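Local coordinates for protein ATP-dependent Clp protease proteolytic subunit (Listeria monocytogenes, PDB 4JCQ) that probably cleaves misfolded and other proteins into short peptides as the serine-protease subunit of a barrel-shaped complex that works with ATP-dependent unfolding partners, at residues 159-163 with 164-168. Residues are numbered along the deposited sequence; the frame is centred on the assembly and turned at random.
Sequences SKDTD and RNFWL
Asp161 and Arg164 form a salt bridge where helix 155-162 gives way to the loop that follows it. Arg164 NE donates to Asp161 OD1 at 3.3 Å, in a moderately straight bond (156° at the hydrogen). NE meets OD1 on its anti side, 28° out of the carboxylate plane. The other oxygen, OD2, is gripped by Tyr176 OH and Gln157 NE2. Aspartate suits this buried place because its two oxygens let one small side chain take the arginine on OD1 and the other two donors on OD2.

Arg164 CG sits between its backbone N and carbonyl carbon (chi1 63°), and from there the extended chain passes Lys160 O, which CG meets at 3.6 Å. The guanidinium then lies over one face of the Phe166 ring, NH2 3.5 Å above its plane, while the ring edge, through CZ, packs 3.4 Å from Asp161 CG. Phe166 thus gives the arginine a flat surface.

At the turn itself, Asp163 N bonds weakly to Lys160 O (3.4 Å). Asp163 OD2 has its salt bridge with Arg140, and Thr162 OG1 is hydrogen-bonded with Asn144 OD1 and Ile158 O, two acceptors as modelled that would have to share its one hydrogen. The whole is a helix C-terminus tied to its exit loop by an i to i+3 salt bridge in the ClpP fold, with the Asp163 side chain about 6 Å from that of His116, the predicted active-site histidine.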
ATOM      1  N   SER H 159     -44.848   1.445   1.854  1.00 29.94           N
ATOM      2  CA  SER H 159     -44.820   0.059   1.380  1.00 31.62           C
ATOM      3  C   SER H 159     -44.898  -0.034  -0.145  1.00 32.02           C
ATOM      4  O   SER H 159     -44.214  -0.854  -0.762  1.00 31.95           O
ATOM      5  CB  SER H 159     -45.956  -0.748   2.017  1.00 34.44           C
ATOM      6  OG  SER H 159     -45.859  -2.120   1.678  1.00 38.97           O
ATOM      7  N   LYS H 160     -45.733   0.813  -0.744  1.00 32.17           N
ATOM      8  CA  LYS H 160     -45.836   0.902  -2.195  1.00 34.22           C
ATOM      9  C   LYS H 160     -44.533   1.428  -2.805  1.00 32.27           C
ATOM     10  O   LYS H 160     -44.016   0.862  -3.769  1.00 30.66           O
ATOM     11  CB  LYS H 160     -47.014   1.803  -2.588  1.00 37.75           C
ATOM     12  CG  LYS H 160     -47.205   1.980  -4.086  1.00 42.45           C
ATOM     13  CD  LYS H 160     -48.230   3.061  -4.390  1.00 48.47           C
ATOM     14  CE  LYS H 160     -48.298   3.353  -5.880  1.00 54.93           C
ATOM     15  NZ  LYS H 160     -49.286   4.425  -6.192  1.00 57.26           N
ATOM     16  N   ASP H 161     -43.999   2.494  -2.216  1.00 30.77           N
ATOM     17  CA  ASP H 161     -42.868   3.216  -2.790  1.00 30.18           C
ATOM     18  C   ASP H 161     -41.503   2.544  -2.608  1.00 27.34           C
ATOM     19  O   ASP H 161     -40.610   2.733  -3.435  1.00 27.68           O
ATOM     20  CB  ASP H 161     -42.857   4.665  -2.292  1.00 31.75           C
ATOM     21  CG  ASP H 161     -44.009   5.488  -2.859  1.00 34.59           C
ATOM     22  OD1 ASP H 161     -44.633   5.054  -3.854  1.00 34.06           O
ATOM     23  OD2 ASP H 161     -44.288   6.578  -2.317  1.00 31.47           O
ATOM     24  N   THR H 162     -41.340   1.756  -1.545  1.00 25.58           N
ATOM     25  CA  THR H 162     -40.098   0.996  -1.348  1.00 25.03           C
ATOM     26  C   THR H 162     -39.994  -0.194  -2.306  1.00 25.64           C
ATOM     27  O   THR H 162     -38.898  -0.715  -2.537  1.00 24.13           O
ATOM     28  CB  THR H 162     -39.921   0.495   0.103  1.00 24.36           C
ATOM     29  OG1 THR H 162     -41.060  -0.281   0.495  1.00 23.63           O
ATOM     30  CG2 THR H 162     -39.733   1.663   1.067  1.00 23.91           C
ATOM     31  N   ASP H 163     -41.134  -0.615  -2.854  1.00 27.30           N
ATOM     32  CA  ASP H 163     -41.180  -1.750  -3.773  1.00 29.17           C
ATOM     33  C   ASP H 163     -41.258  -1.333  -5.248  1.00 30.82           C
ATOM     34  O   ASP H 163     -41.605  -2.142  -6.112  1.00 32.27           O
ATOM     35  CB  ASP H 163     -42.335  -2.694  -3.417  1.00 31.04           C
ATOM     36  CG  ASP H 163     -42.044  -4.136  -3.791  1.00 33.46           C
ATOM     37  OD1 ASP H 163     -42.960  -4.824  -4.281  1.00 35.52           O
ATOM     38  OD2 ASP H 163     -40.893  -4.583  -3.604  1.00 35.31           O
ATOM     39  N   ARG H 164     -40.939  -0.072  -5.526  1.00 30.20           N
ATOM     40  CA  ARG H 164     -40.778   0.393  -6.906  1.00 33.37           C
ATOM     41  C   ARG H 164     -39.583   1.339  -7.037  1.00 33.14           C
ATOM     42  O   ARG H 164     -39.026   1.777  -6.032  1.00 31.87           O
ATOM     43  CB  ARG H 164     -42.074   1.010  -7.453  1.00 37.26           C
ATOM     44  CG  ARG H 164     -42.578   2.252  -6.737  1.00 40.91           C
ATOM     45  CD  ARG H 164     -43.993   2.579  -7.187  1.00 47.98           C
ATOM     46  NE  ARG H 164     -44.355   3.972  -6.928  1.00 55.18           N
ATOM     47  CZ  ARG H 164     -44.239   4.961  -7.811  1.00 56.93           C
ATOM     48  NH1 ARG H 164     -43.764   4.729  -9.030  1.00 57.35           N
ATOM     49  NH2 ARG H 164     -44.595   6.193  -7.474  1.00 60.23           N
ATOM     50  N   ASN H 165     -39.188   1.631  -8.274  1.00 35.37           N
ATOM     51  CA  ASN H 165     -37.989   2.420  -8.548  1.00 36.08           C
ATOM     52  C   ASN H 165     -38.306   3.770  -9.171  1.00 38.37           C
ATOM     53  O   ASN H 165     -38.337   3.906 -10.397  1.00 44.68           O
ATOM     54  CB  ASN H 165     -37.035   1.640  -9.459  1.00 38.01           C
ATOM     55  CG  ASN H 165     -36.411   0.452  -8.765  1.00 39.22           C
ATOM     56  OD1 ASN H 165     -35.409   0.584  -8.063  1.00 40.78           O
ATOM     57  ND2 ASN H 165     -36.993  -0.722  -8.965  1.00 44.16           N
ATOM     58  N   PHE H 166     -38.546   4.767  -8.327  1.00 36.80           N
ATOM     59  CA  PHE H 166     -38.805   6.113  -8.819  1.00 38.46           C
ATOM     60  C   PHE H 166     -38.001   7.167  -8.065  1.00 34.72           C
ATOM     61  O   PHE H 166     -37.929   7.166  -6.832  1.00 33.26           O
ATOM     62  CB  PHE H 166     -40.308   6.431  -8.819  1.00 41.05           C
ATOM     63  CG  PHE H 166     -40.878   6.707  -7.461  1.00 43.23           C
ATOM     64  CD1 PHE H 166     -41.193   8.006  -7.079  1.00 44.52           C
ATOM     65  CD2 PHE H 166     -41.103   5.671  -6.563  1.00 45.23           C
ATOM     66  CE1 PHE H 166     -41.720   8.266  -5.826  1.00 47.23           C
ATOM     67  CE2 PHE H 166     -41.626   5.927  -5.308  1.00 45.97           C
ATOM     68  CZ  PHE H 166     -41.939   7.224  -4.940  1.00 47.35           C
ATOM     69  N   TRP H 167     -37.395   8.062  -8.831  1.00 30.75           N
ATOM     70  CA  TRP H 167     -36.573   9.121  -8.281  1.00 28.37           C
ATOM     71  C   TRP H 167     -37.381  10.346  -7.983  1.00 28.70           C
ATOM     72  O   TRP H 167     -38.204  10.780  -8.790  1.00 29.91           O
ATOM     73  CB  TRP H 167     -35.438   9.446  -9.237  1.00 28.69           C
ATOM     74  CG  TRP H 167     -34.366   8.386  -9.246  1.00 27.05           C
ATOM     75  CD1 TRP H 167     -34.231   7.316 -10.128  1.00 28.01           C
ATOM     76  CD2 TRP H 167     -33.240   8.255  -8.312  1.00 26.05           C
ATOM     77  NE1 TRP H 167     -33.129   6.558  -9.817  1.00 27.72           N
ATOM     78  CE2 TRP H 167     -32.488   7.067  -8.739  1.00 27.16           C
ATOM     79  CE3 TRP H 167     -32.794   8.975  -7.209  1.00 23.96           C
ATOM     80  CZ2 TRP H 167     -31.348   6.642  -8.074  1.00 25.61           C
ATOM     81  CZ3 TRP H 167     -31.641   8.536  -6.548  1.00 24.15           C
ATOM     82  CH2 TRP H 167     -30.937   7.398  -6.973  1.00 24.06           C
ATOM     83  N   LEU H 168     -37.152  10.904  -6.799  1.00 26.48           N
ATOM     84  CA  LEU H 168     -37.763  12.158  -6.400  1.00 26.80           C
ATOM     85  C   LEU H 168     -36.760  13.287  -6.572  1.00 25.96           C
ATOM     86  O   LEU H 168     -35.595  13.159  -6.184  1.00 24.02           O
ATOM     87  CB  LEU H 168     -38.215  12.092  -4.937  1.00 28.10           C
ATOM     88  CG  LEU H 168     -39.303  11.085  -4.555  1.00 30.48           C
ATOM     89  CD1 LEU H 168     -39.279  10.835  -3.056  1.00 30.08           C
ATOM     90  CD2 LEU H 168     -40.679  11.557  -5.005  1.00 32.44           C
TER